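Local coordinates for periplasmic sugar-binding domain protein (Pseudomonas fluorescens Pf-5, PDB 3H75), which probably binds a carbohydrate in the periplasm as a bacterial solute-binding protein, at residues Pro63-Leu68 with Gly86-Ile91; Asn93-Leu98 with Ser117-Asp122; His262-Gly267 with Leu292-Ala297. One frame throughout, in Å; residues are numbered along the deposited sequence.

Contact 1 of 3, residues Pro63-Leu68 with Gly86-Ile91; sequences PDYLML and GIKLFI
Strands 65-68 and 88-91 run parallel, their axes 4.7 Å apart at closest approach and inclined by 20°, as neighbours in the parallel sheet of one lobe of the periplasmic binding protein fold. They are the two strands of a beta-alpha-beta unit whose crossover is helix 74-82. Four backbone hydrogen bonds of 2.9 to 3.0 Å alternate in parallel register: Lys88 N donates to Asp64 O and Phe90 N to Leu66 O, while Leu66 N reaches Lys88 O and Leu68 N reaches Phe90 O. The last two donors stand nearly along the axis of the accepting C=O.

Leu66, Leu68, Leu89 and Ile91 share the face covered by helix 74-82, which contributes Ile78 and Leu79. Leu66 and Leu89 lie side by side, and Leu89 CD2 is 3.6 Å from Leu66 CB. Beside them, Ile91 folds CD1 back to 3.5 Å from Leu68 CG, which sits in the crowded position between backbone N and carbonyl carbon (chi1 58°). Before the strand, Ile87 CG2 packs on Leu66 CB and its CD1 on the Pro63 ring.

Tyr65, Met67, Lys88 and Phe90 occupy the other face. Met67, a selenomethionine, sets its CG near the plane of the Phe90 ring, at the ring edge, and with Tyr65 packs on Leu273 of helix 265-277. The Lys88 chain, extended beyond CG, runs alongside the Tyr65 ring and brings CD to 3.4 Å from CE1. Both polar ends meet Asp276, by a salt bridge from Lys88 and a hydrogen bond from Tyr65. One water also bridges them, donating to Tyr65 OH at 2.8 Å and accepting from Lys88 NZ at 3.1 Å.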
ATOM      1  N   PRO A  63     -22.444  -2.541 -12.565  1.00 17.85           N
ATOM      2  CA  PRO A  63     -22.394  -2.769 -11.120  1.00 16.92           C
ATOM      3  C   PRO A  63     -22.916  -1.538 -10.389  1.00 15.64           C
ATOM      4  O   PRO A  63     -23.017  -0.458 -10.976  1.00 15.07           O
ATOM      5  CB  PRO A  63     -20.909  -2.998 -10.866  1.00 15.96           C
ATOM      6  CG  PRO A  63     -20.275  -2.054 -11.850  1.00 16.38           C
ATOM      7  CD  PRO A  63     -21.096  -2.288 -13.107  1.00 19.02           C
ATOM      8  N   ASP A  64     -23.257  -1.692  -9.117  1.00 13.99           N
ATOM      9  CA  ASP A  64     -23.734  -0.551  -8.347  1.00 14.50           C
ATOM     10  C   ASP A  64     -22.566   0.398  -8.110  1.00 14.23           C
ATOM     11  O   ASP A  64     -22.720   1.618  -8.179  1.00 13.73           O
ATOM     12  CB  ASP A  64     -24.305  -1.002  -6.999  1.00 16.75           C
ATOM     13  CG  ASP A  64     -25.561  -1.836  -7.144  1.00 19.57           C
ATOM     14  OD1 ASP A  64     -26.453  -1.428  -7.914  1.00 21.42           O
ATOM     15  OD2 ASP A  64     -25.662  -2.892  -6.485  1.00 20.58           O
ATOM     16  N   TYR A  65     -21.397  -0.180  -7.840  1.00 12.34           N
ATOM     17  CA  TYR A  65     -20.183   0.585  -7.572  1.00 12.60           C
ATOM     18  C   TYR A  65     -19.006   0.142  -8.431  1.00 10.86           C
ATOM     19  O   TYR A  65     -18.865  -1.042  -8.758  1.00 10.94           O
ATOM     20  CB  TYR A  65     -19.768   0.421  -6.105  1.00 13.95           C
ATOM     21  CG  TYR A  65     -20.796   0.879  -5.102  1.00 13.43           C
ATOM     22  CD1 TYR A  65     -20.809   2.194  -4.642  1.00 13.83           C
ATOM     23  CD2 TYR A  65     -21.768  -0.000  -4.626  1.00 14.85           C
ATOM     24  CE1 TYR A  65     -21.771   2.627  -3.729  1.00 15.29           C
ATOM     25  CE2 TYR A  65     -22.735   0.423  -3.715  1.00 15.17           C
ATOM     26  CZ  TYR A  65     -22.729   1.737  -3.275  1.00 15.84           C
ATOM     27  OH  TYR A  65     -23.695   2.161  -2.392  1.00 16.29           O
ATOM     28  N   LEU A  66     -18.156   1.107  -8.769  1.00 10.54           N
ATOM     29  CA  LEU A  66     -16.940   0.871  -9.535  1.00 10.50           C
ATOM     30  C   LEU A  66     -15.836   1.430  -8.638  1.00 10.94           C
ATOM     31  O   LEU A  66     -15.831   2.621  -8.319  1.00 10.60           O
ATOM     32  CB  LEU A  66     -16.973   1.639 -10.863  1.00 11.59           C
ATOM     33  CG  LEU A  66     -16.158   1.182 -12.085  1.00 17.41           C
ATOM     34  CD1 LEU A  66     -15.472   2.394 -12.705  1.00 14.33           C
ATOM     35  CD2 LEU A  66     -15.145   0.109 -11.715  1.00 13.46           C
HETATM   36  N   MSE A  67     -14.926   0.566  -8.202  1.00  9.49           N
HETATM   37  CA  MSE A  67     -13.824   0.980  -7.345  1.00  9.65           C
HETATM   38  C   MSE A  67     -12.528   0.969  -8.140  1.00  8.83           C
HETATM   39  O   MSE A  67     -12.272   0.048  -8.906  1.00  7.11           O
HETATM   40  CB  MSE A  67     -13.701   0.035  -6.156  1.00 10.30           C
HETATM   41  CG  MSE A  67     -12.764   0.533  -5.075  1.00 11.39           C
HETATM   42 SE   MSE A  67     -12.645  -0.776  -3.653  1.00 24.04          SE
HETATM   43  CE  MSE A  67     -14.492  -1.121  -3.333  1.00 13.87           C
ATOM     44  N   LEU A  68     -11.711   1.998  -7.969  1.00  8.84           N
ATOM     45  CA  LEU A  68     -10.455   2.074  -8.700  1.00  8.38           C
ATOM     46  C   LEU A  68      -9.408   2.820  -7.896  1.00  9.15           C
ATOM     47  O   LEU A  68      -9.735   3.618  -7.016  1.00  7.61           O
ATOM     48  CB  LEU A  68     -10.656   2.793 -10.039  1.00 12.71           C
ATOM     49  CG  LEU A  68     -11.215   4.221  -9.950  1.00 12.56           C
ATOM     50  CD1 LEU A  68     -10.618   5.088 -11.055  1.00 16.80           C
ATOM     51  CD2 LEU A  68     -12.735   4.182 -10.038  1.00 13.93           C
ATOM     52  N   GLY A  86     -24.697   6.105 -14.099  1.00 23.04           N
ATOM     53  CA  GLY A  86     -25.531   5.627 -13.013  1.00 22.62           C
ATOM     54  C   GLY A  86     -24.738   4.799 -12.018  1.00 21.91           C
ATOM     55  O   GLY A  86     -25.273   4.346 -11.007  1.00 22.49           O
ATOM     56  N   ILE A  87     -23.456   4.597 -12.308  1.00 20.02           N
ATOM     57  CA  ILE A  87     -22.590   3.826 -11.428  1.00 18.45           C
ATOM     58  C   ILE A  87     -21.913   4.755 -10.431  1.00 16.17           C
ATOM     59  O   ILE A  87     -21.420   5.821 -10.799  1.00 15.83           O
ATOM     60  CB  ILE A  87     -21.488   3.095 -12.217  1.00 17.21           C
ATOM     61  CG1 ILE A  87     -22.121   2.178 -13.264  1.00 18.33           C
ATOM     62  CG2 ILE A  87     -20.610   2.282 -11.263  1.00 17.06           C
ATOM     63  CD1 ILE A  87     -21.109   1.466 -14.145  1.00 18.70           C
ATOM     64  N   LYS A  88     -21.907   4.348  -9.167  1.00 15.37           N
ATOM     65  CA  LYS A  88     -21.275   5.132  -8.115  1.00 14.75           C
ATOM     66  C   LYS A  88     -19.792   4.780  -8.121  1.00 14.50           C
ATOM     67  O   LYS A  88     -19.430   3.609  -8.230  1.00 13.66           O
ATOM     68  CB  LYS A  88     -21.898   4.796  -6.757  1.00 15.79           C
ATOM     69  CG  LYS A  88     -23.351   5.244  -6.605  1.00 19.40           C
ATOM     70  CD  LYS A  88     -23.921   4.814  -5.262  1.00 22.07           C
ATOM     71  CE  LYS A  88     -25.338   5.328  -5.064  1.00 24.49           C
ATOM     72  NZ  LYS A  88     -25.855   4.973  -3.713  1.00 28.42           N
ATOM     73  N   LEU A  89     -18.936   5.790  -8.019  1.00 12.57           N
ATOM     74  CA  LEU A  89     -17.498   5.559  -8.032  1.00 13.78           C
ATOM     75  C   LEU A  89     -16.855   5.702  -6.668  1.00 12.71           C
ATOM     76  O   LEU A  89     -17.274   6.525  -5.852  1.00 12.47           O
ATOM     77  CB  LEU A  89     -16.805   6.539  -8.977  1.00 15.51           C
ATOM     78  CG  LEU A  89     -17.232   6.584 -10.443  1.00 20.48           C
ATOM     79  CD1 LEU A  89     -16.382   7.615 -11.170  1.00 22.06           C
ATOM     80  CD2 LEU A  89     -17.071   5.219 -11.072  1.00 19.53           C
ATOM     81  N   PHE A  90     -15.824   4.901  -6.433  1.00 10.58           N
ATOM     82  CA  PHE A  90     -15.087   4.960  -5.183  1.00 11.31           C
ATOM     83  C   PHE A  90     -13.605   4.909  -5.534  1.00  9.99           C
ATOM     84  O   PHE A  90     -13.124   3.927  -6.102  1.00  9.57           O
ATOM     85  CB  PHE A  90     -15.458   3.793  -4.275  1.00 12.09           C
ATOM     86  CG  PHE A  90     -15.184   4.059  -2.826  1.00 13.04           C
ATOM     87  CD1 PHE A  90     -15.817   5.111  -2.175  1.00 12.13           C
ATOM     88  CD2 PHE A  90     -14.278   3.277  -2.118  1.00 13.69           C
ATOM     89  CE1 PHE A  90     -15.554   5.389  -0.833  1.00 14.76           C
ATOM     90  CE2 PHE A  90     -14.005   3.543  -0.780  1.00 15.77           C
ATOM     91  CZ  PHE A  90     -14.645   4.605  -0.134  1.00 14.44           C
ATOM     92  N   ILE A  91     -12.899   5.988  -5.205  1.00  9.50           N
ATOM     93  CA  ILE A  91     -11.471   6.134  -5.484  1.00 11.13           C
ATOM     94  C   ILE A  91     -10.662   5.764  -4.246  1.00 11.84           C
ATOM     95  O   ILE A  91     -10.881   6.317  -3.169  1.00 11.76           O
ATOM     96  CB  ILE A  91     -11.148   7.595  -5.863  1.00 15.16           C
ATOM     97  CG1 ILE A  91     -12.062   8.051  -7.001  1.00 18.13           C
ATOM     98  CG2 ILE A  91      -9.682   7.727  -6.243  1.00 16.36           C
ATOM     99  CD1 ILE A  91     -11.943   7.226  -8.257  1.00 20.13           C
TER
HETATM  100  O   HOH W   1     -25.116   2.759  -8.869  1.00 25.42           O
HETATM  101  O   HOH W   2     -26.007   1.894  -3.931  1.00 26.58           O

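Contact 2 of 3, residues Asn93-Leu98 with Ser117-Asp122; sequences NSPLTL and SMVGDD
Val119, the last residue of strand 115-119, points its side chain at the chain that leaves the neighbouring strand. Its CB lies 3.9 Å from Asn93 O. From there CG1, anti to the carbonyl carbon (chi1 -54°), presses on the backbone of Ser94 and Pro95: it is 3.2 Å from Ser94 C, a tight approach, and 3.4 Å from Pro95 N. The same methyl meets the proline ring at CD, the two side chains crossing at about a right angle, so one branch of the valine lies against the chain just after strand 88-93.

A single direct hydrogen bond ties the backbones. Asn93 N donates to Met118 O at 2.9 Å, in the carbonyl plane but bent at the hydrogen (137°). Farther along, a water accepts from Leu96 N and donates to Ser117 OG, whose hydroxyl also bonds Asp289, while Leu96 CD1 comes 4.2 Å from Ser117 CB. Asn93 OD1 is hydrogen-bonded to the hydroxyl of Tyr22, and Asp122 forms a salt bridge with Arg163.

A sulfate and a glycerol, both probably from the crystallisation liquor, lie about 5 Å from the side chains of Asn93 and Asp122, respectively. Loops after the carboxyl ends of parallel strands, gathered here, are where periplasmic binding proteins of this fold typically build their ligand cleft.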
ATOM      1  N   ASN A  93      -6.826   4.432  -2.128  1.00 15.97           N
ATOM      2  CA  ASN A  93      -5.382   4.489  -1.898  1.00 18.62           C
ATOM      3  C   ASN A  93      -4.705   5.862  -1.885  1.00 19.16           C
ATOM      4  O   ASN A  93      -3.780   6.080  -1.108  1.00 21.73           O
ATOM      5  CB  ASN A  93      -4.674   3.543  -2.870  1.00 16.90           C
ATOM      6  CG  ASN A  93      -4.943   2.078  -2.547  1.00 20.31           C
ATOM      7  OD1 ASN A  93      -5.796   1.757  -1.714  1.00 18.14           O
ATOM      8  ND2 ASN A  93      -4.220   1.182  -3.208  1.00 20.59           N
ATOM      9  N   SER A  94      -5.145   6.782  -2.735  1.00 18.40           N
ATOM     10  CA  SER A  94      -4.565   8.122  -2.747  1.00 21.09           C
ATOM     11  C   SER A  94      -5.671   9.152  -2.944  1.00 21.69           C
ATOM     12  O   SER A  94      -6.683   8.865  -3.574  1.00 21.80           O
ATOM     13  CB  SER A  94      -3.492   8.264  -3.843  1.00 21.40           C
ATOM     14  OG  SER A  94      -4.061   8.370  -5.123  1.00 23.95           O
ATOM     15  N   PRO A  95      -5.471  10.370  -2.415  1.00 23.32           N
ATOM     16  CA  PRO A  95      -6.388  11.514  -2.463  1.00 24.37           C
ATOM     17  C   PRO A  95      -6.814  12.014  -3.838  1.00 24.94           C
ATOM     18  O   PRO A  95      -6.060  11.943  -4.806  1.00 24.27           O
ATOM     19  CB  PRO A  95      -5.628  12.596  -1.696  1.00 24.98           C
ATOM     20  CG  PRO A  95      -4.732  11.825  -0.788  1.00 25.72           C
ATOM     21  CD  PRO A  95      -4.245  10.724  -1.678  1.00 24.13           C
ATOM     22  N   LEU A  96      -8.041  12.520  -3.904  1.00 25.17           N
ATOM     23  CA  LEU A  96      -8.575  13.091  -5.136  1.00 25.29           C
ATOM     24  C   LEU A  96      -7.915  14.457  -5.232  1.00 25.06           C
ATOM     25  O   LEU A  96      -7.746  15.130  -4.218  1.00 23.80           O
ATOM     26  CB  LEU A  96     -10.097  13.257  -5.036  1.00 25.69           C
ATOM     27  CG  LEU A  96     -10.969  12.006  -5.197  1.00 26.32           C
ATOM     28  CD1 LEU A  96     -12.390  12.294  -4.728  1.00 28.15           C
ATOM     29  CD2 LEU A  96     -10.957  11.576  -6.651  1.00 26.58           C
ATOM     30  N   THR A  97      -7.545  14.869  -6.440  1.00 24.01           N
ATOM     31  CA  THR A  97      -6.892  16.161  -6.623  1.00 24.35           C
ATOM     32  C   THR A  97      -7.896  17.295  -6.803  1.00 24.76           C
ATOM     33  O   THR A  97      -9.086  17.056  -7.013  1.00 24.56           O
ATOM     34  CB  THR A  97      -5.969  16.153  -7.851  1.00 23.74           C
ATOM     35  OG1 THR A  97      -6.759  15.959  -9.030  1.00 25.01           O
ATOM     36  CG2 THR A  97      -4.944  15.032  -7.742  1.00 24.47           C
ATOM     37  N   LEU A  98      -7.404  18.528  -6.722  1.00 25.64           N
ATOM     38  CA  LEU A  98      -8.256  19.696  -6.893  1.00 26.78           C
ATOM     39  C   LEU A  98      -8.938  19.633  -8.254  1.00 26.69           C
ATOM     40  O   LEU A  98     -10.106  19.990  -8.392  1.00 27.50           O
ATOM     41  CB  LEU A  98      -7.426  20.979  -6.785  1.00 27.45           C
ATOM     42  CG  LEU A  98      -6.826  21.301  -5.415  1.00 28.65           C
ATOM     43  CD1 LEU A  98      -5.899  22.502  -5.530  1.00 28.34           C
ATOM     44  CD2 LEU A  98      -7.941  21.581  -4.415  1.00 29.76           C
ATOM     45  N   SER A 117     -14.124   8.341  -1.527  1.00 13.00           N
ATOM     46  CA  SER A 117     -12.732   7.909  -1.577  1.00 12.92           C
ATOM     47  C   SER A 117     -12.269   7.398  -0.221  1.00 12.57           C
ATOM     48  O   SER A 117     -12.906   7.643   0.804  1.00 12.32           O
ATOM     49  CB  SER A 117     -11.824   9.060  -2.030  1.00 12.50           C
ATOM     50  OG  SER A 117     -11.777  10.107  -1.071  1.00 11.67           O
HETATM   51  N   MSE A 118     -11.154   6.678  -0.225  1.00  9.84           N
HETATM   52  CA  MSE A 118     -10.593   6.138   1.006  1.00  9.61           C
HETATM   53  C   MSE A 118      -9.098   6.005   0.804  1.00 10.48           C
HETATM   54  O   MSE A 118      -8.655   5.363  -0.148  1.00 10.30           O
HETATM   55  CB  MSE A 118     -11.188   4.770   1.316  1.00  9.57           C
HETATM   56  CG  MSE A 118     -10.630   4.155   2.589  1.00 10.29           C
HETATM   57 SE   MSE A 118     -11.520   2.526   3.067  1.00 18.21          SE
HETATM   58  CE  MSE A 118     -13.071   3.275   3.959  1.00 10.70           C
ATOM     59  N   VAL A 119      -8.324   6.607   1.698  1.00 10.96           N
ATOM     60  CA  VAL A 119      -6.876   6.564   1.580  1.00 11.00           C
ATOM     61  C   VAL A 119      -6.191   6.186   2.879  1.00 11.15           C
ATOM     62  O   VAL A 119      -6.765   6.320   3.964  1.00 10.47           O
ATOM     63  CB  VAL A 119      -6.323   7.932   1.139  1.00 13.11           C
ATOM     64  CG1 VAL A 119      -7.016   8.381  -0.138  1.00 12.30           C
ATOM     65  CG2 VAL A 119      -6.520   8.959   2.250  1.00 13.10           C
ATOM     66  N   GLY A 120      -4.954   5.717   2.753  1.00 10.58           N
ATOM     67  CA  GLY A 120      -4.169   5.346   3.910  1.00 13.13           C
ATOM     68  C   GLY A 120      -3.170   6.444   4.222  1.00 13.48           C
ATOM     69  O   GLY A 120      -3.412   7.613   3.909  1.00 15.66           O
ATOM     70  N   ASP A 121      -2.045   6.082   4.832  1.00 11.24           N
ATOM     71  CA  ASP A 121      -1.038   7.077   5.184  1.00 10.66           C
ATOM     72  C   ASP A 121       0.351   6.754   4.633  1.00 10.21           C
ATOM     73  O   ASP A 121       1.301   6.524   5.387  1.00  9.77           O
ATOM     74  CB  ASP A 121      -1.004   7.272   6.715  1.00 12.82           C
ATOM     75  CG  ASP A 121      -0.760   5.978   7.489  1.00 13.12           C
ATOM     76  OD1 ASP A 121      -1.050   4.876   6.972  1.00 13.61           O
ATOM     77  OD2 ASP A 121      -0.294   6.073   8.647  1.00 14.28           O
ATOM     78  N   ASP A 122       0.455   6.761   3.305  1.00  9.39           N
ATOM     79  CA  ASP A 122       1.714   6.473   2.618  1.00  9.57           C
ATOM     80  C   ASP A 122       2.852   7.416   3.003  1.00  9.06           C
ATOM     81  O   ASP A 122       3.994   6.985   3.164  1.00  8.04           O
ATOM     82  CB  ASP A 122       1.524   6.524   1.094  1.00 11.14           C
ATOM     83  CG  ASP A 122       0.870   5.266   0.531  1.00 14.62           C
ATOM     84  OD1 ASP A 122       1.395   4.162   0.766  1.00 16.55           O
ATOM     85  OD2 ASP A 122      -0.165   5.384  -0.158  1.00 20.67           O
TER
HETATM   86  O   HOH W   3     -10.086  12.345  -1.641  1.00 24.11           O

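Contact 3 of 3, residues His262-Gly267 with Leu292-Ala297; sequences HFTLGG and LSLFQA
His262 carries its imidazole in the crowded position between backbone N and carbonyl carbon (chi1 72°), whereas Phe295 holds CG anti to its carbonyl carbon (chi1 -79°); together these torsions bring the phenyl tip over one face of the imidazole. Phe295 CZ stands 3.3 Å above the plane of the His262 ring, offset toward its rim, and CE1 comes 3.2 Å from His262 ND1. The planes are inclined by 40° and the centroids are 4.5 Å apart, an oblique aromatic pair. His262 also stacks on Phe18, and its NE2 hydrogen-bonds a bound glycerol, so two aromatic neighbours help to fix the imidazole at that site. Arg163 packs against both His262 and Phe295.

Leu294 supplies the apolar half of the contact through one methyl. With CG anti to the carbonyl carbon, CD1 reaches segment 262-267, 4.0 Å from both Thr264 OG1 and Leu265 CB. The leucine side chains cross at about a right angle. Thr264 OG1 itself is held by Gly261 O, and the turn is closed by Leu265 N donating to His262 O at 3.1 Å.

On the other segment, the backbone N-H groups of Leu294 and Phe295 both bond Asp121 OD1, fixing the loop that leads to strand 296-297. Segment 262-267 follows strand 257-260 of one sheet, and its helix packs on the other; the pairing thus lies at the junction of the two lobes, where the glycerol, probably from the crystallisation liquor, occupies a position consistent with the interlobe sugar cleft of periplasmic binding proteins.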
ATOM      1  N   HIS A 262      -1.663  -1.506   4.779  1.00  9.48           N
ATOM      2  CA  HIS A 262      -2.510  -0.971   3.722  1.00 10.36           C
ATOM      3  C   HIS A 262      -3.170  -2.001   2.810  1.00  8.74           C
ATOM      4  O   HIS A 262      -4.064  -1.657   2.037  1.00  9.36           O
ATOM      5  CB  HIS A 262      -1.748   0.080   2.893  1.00 10.95           C
ATOM      6  CG  HIS A 262      -0.693  -0.480   1.991  1.00 12.26           C
ATOM      7  ND1 HIS A 262       0.243  -1.402   2.411  1.00 12.53           N
ATOM      8  CD2 HIS A 262      -0.378  -0.189   0.706  1.00 13.01           C
ATOM      9  CE1 HIS A 262       1.088  -1.651   1.428  1.00 14.67           C
ATOM     10  NE2 HIS A 262       0.733  -0.927   0.381  1.00 13.65           N
ATOM     11  N   PHE A 263      -2.758  -3.261   2.903  1.00  8.88           N
ATOM     12  CA  PHE A 263      -3.367  -4.289   2.068  1.00  7.28           C
ATOM     13  C   PHE A 263      -4.806  -4.532   2.510  1.00  8.31           C
ATOM     14  O   PHE A 263      -5.573  -5.184   1.808  1.00  8.25           O
ATOM     15  CB  PHE A 263      -2.571  -5.602   2.128  1.00  7.84           C
ATOM     16  CG  PHE A 263      -2.781  -6.400   3.391  1.00  9.28           C
ATOM     17  CD1 PHE A 263      -3.777  -7.377   3.464  1.00  9.70           C
ATOM     18  CD2 PHE A 263      -1.978  -6.181   4.502  1.00  8.98           C
ATOM     19  CE1 PHE A 263      -3.966  -8.120   4.633  1.00 11.20           C
ATOM     20  CE2 PHE A 263      -2.160  -6.915   5.669  1.00  9.71           C
ATOM     21  CZ  PHE A 263      -3.153  -7.886   5.734  1.00 10.53           C
ATOM     22  N   THR A 264      -5.170  -3.993   3.669  1.00  7.59           N
ATOM     23  CA  THR A 264      -6.523  -4.163   4.195  1.00  7.41           C
ATOM     24  C   THR A 264      -7.498  -3.099   3.696  1.00  8.54           C
ATOM     25  O   THR A 264      -8.704  -3.236   3.879  1.00  7.42           O
ATOM     26  CB  THR A 264      -6.545  -4.083   5.737  1.00  6.69           C
ATOM     27  OG1 THR A 264      -6.061  -2.797   6.148  1.00  7.26           O
ATOM     28  CG2 THR A 264      -5.689  -5.177   6.353  1.00  8.04           C
ATOM     29  N   LEU A 265      -6.990  -2.046   3.062  1.00  8.24           N
ATOM     30  CA  LEU A 265      -7.858  -0.953   2.627  1.00  8.01           C
ATOM     31  C   LEU A 265      -9.071  -1.357   1.797  1.00  7.85           C
ATOM     32  O   LEU A 265     -10.164  -0.833   2.011  1.00  7.43           O
ATOM     33  CB  LEU A 265      -7.046   0.109   1.881  1.00  7.49           C
ATOM     34  CG  LEU A 265      -7.705   1.495   1.859  1.00  9.16           C
ATOM     35  CD1 LEU A 265      -6.635   2.568   1.745  1.00 10.31           C
ATOM     36  CD2 LEU A 265      -8.689   1.580   0.713  1.00  9.02           C
ATOM     37  N   GLY A 266      -8.881  -2.280   0.860  1.00  7.37           N
ATOM     38  CA  GLY A 266      -9.989  -2.719   0.029  1.00  9.53           C
ATOM     39  C   GLY A 266     -11.136  -3.303   0.838  1.00 10.26           C
ATOM     40  O   GLY A 266     -12.309  -3.078   0.520  1.00  9.39           O
ATOM     41  N   GLY A 267     -10.804  -4.058   1.881  1.00  9.99           N
ATOM     42  CA  GLY A 267     -11.830  -4.660   2.719  1.00  9.76           C
ATOM     43  C   GLY A 267     -12.637  -3.607   3.452  1.00 11.72           C
ATOM     44  O   GLY A 267     -13.868  -3.684   3.530  1.00 10.55           O
ATOM     45  N   LEU A 292      -7.479   7.227   6.503  1.00 15.90           N
ATOM     46  CA  LEU A 292      -7.106   6.250   7.515  1.00 15.02           C
ATOM     47  C   LEU A 292      -5.609   6.152   7.769  1.00 15.94           C
ATOM     48  O   LEU A 292      -4.795   6.464   6.904  1.00 15.60           O
ATOM     49  CB  LEU A 292      -7.612   4.862   7.108  1.00 13.70           C
ATOM     50  CG  LEU A 292      -9.058   4.711   6.620  1.00 13.43           C
ATOM     51  CD1 LEU A 292      -9.310   3.268   6.219  1.00 11.32           C
ATOM     52  CD2 LEU A 292     -10.023   5.127   7.717  1.00 13.74           C
ATOM     53  N   SER A 293      -5.266   5.727   8.980  1.00 16.35           N
ATOM     54  CA  SER A 293      -3.879   5.508   9.362  1.00 16.47           C
ATOM     55  C   SER A 293      -3.822   3.995   9.481  1.00 16.47           C
ATOM     56  O   SER A 293      -4.286   3.427  10.468  1.00 18.73           O
ATOM     57  CB  SER A 293      -3.569   6.159  10.715  1.00 19.28           C
ATOM     58  OG  SER A 293      -3.539   7.572  10.603  1.00 22.55           O
ATOM     59  N   LEU A 294      -3.280   3.340   8.459  1.00 13.65           N
ATOM     60  CA  LEU A 294      -3.211   1.887   8.449  1.00 12.24           C
ATOM     61  C   LEU A 294      -1.812   1.317   8.642  1.00 12.47           C
ATOM     62  O   LEU A 294      -1.660   0.209   9.163  1.00 13.74           O
ATOM     63  CB  LEU A 294      -3.790   1.347   7.136  1.00 12.53           C
ATOM     64  CG  LEU A 294      -5.250   1.690   6.829  1.00 11.55           C
ATOM     65  CD1 LEU A 294      -5.611   1.164   5.454  1.00 12.45           C
ATOM     66  CD2 LEU A 294      -6.163   1.076   7.890  1.00 12.97           C
ATOM     67  N   PHE A 295      -0.793   2.064   8.232  1.00 10.72           N
ATOM     68  CA  PHE A 295       0.575   1.575   8.347  1.00 11.69           C
ATOM     69  C   PHE A 295       1.114   1.464   9.760  1.00 12.53           C
ATOM     70  O   PHE A 295       0.869   2.319  10.608  1.00 14.54           O
ATOM     71  CB  PHE A 295       1.532   2.446   7.531  1.00 12.65           C
ATOM     72  CG  PHE A 295       1.512   2.155   6.062  1.00 12.27           C
ATOM     73  CD1 PHE A 295       1.881   0.904   5.582  1.00 12.66           C
ATOM     74  CD2 PHE A 295       1.138   3.137   5.155  1.00 12.78           C
ATOM     75  CE1 PHE A 295       1.879   0.636   4.212  1.00 12.76           C
ATOM     76  CE2 PHE A 295       1.133   2.879   3.783  1.00 13.94           C
ATOM     77  CZ  PHE A 295       1.505   1.624   3.313  1.00 14.23           C
ATOM     78  N   GLN A 296       1.851   0.384   9.987  1.00 11.25           N
ATOM     79  CA  GLN A 296       2.496   0.114  11.264  1.00 13.53           C
ATOM     80  C   GLN A 296       3.833  -0.540  10.965  1.00 11.18           C
ATOM     81  O   GLN A 296       3.934  -1.369  10.061  1.00 10.03           O
ATOM     82  CB  GLN A 296       1.676  -0.858  12.113  1.00 14.79           C
ATOM     83  CG  GLN A 296       0.438  -0.286  12.764  1.00 20.25           C
ATOM     84  CD  GLN A 296      -0.242  -1.298  13.667  1.00 24.35           C
ATOM     85  OE1 GLN A 296       0.404  -1.916  14.517  1.00 27.10           O
ATOM     86  NE2 GLN A 296      -1.549  -1.470  13.495  1.00 28.08           N
ATOM     87  N   ALA A 297       4.857  -0.158  11.718  1.00 11.19           N
ATOM     88  CA  ALA A 297       6.173  -0.764  11.565  1.00 11.20           C
ATOM     89  C   ALA A 297       6.051  -2.059  12.365  1.00 12.22           C
ATOM     90  O   ALA A 297       6.121  -2.049  13.595  1.00 12.32           O
ATOM     91  CB  ALA A 297       7.239   0.137  12.164  1.00 12.03           C
TER

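In the fold
Contact 1 and contact 2 are consecutive along one parallel sheet: strand 88-93 passes from the first into the second, and Ile91 O takes a probable hydrogen bond from Met118 N at 3.0 Å. Contact 2 continues into contact 3, where Val119 O and Leu292 N are 2.8 Å apart, also a probable hydrogen bond, and Asp122 OD1 packs on Phe295 CE2. Centres of contacts 2 and 3 lie about 12 Å apart, against 21 Å for contacts 1 and 3, which do not touch. Helix 265-277 connects contacts 1 and 3, backing the former and beginning within the latter. Glycerol lies near contacts 2 and 3, toward the probable sugar cleft; contact 1 belongs to the lobe's interior.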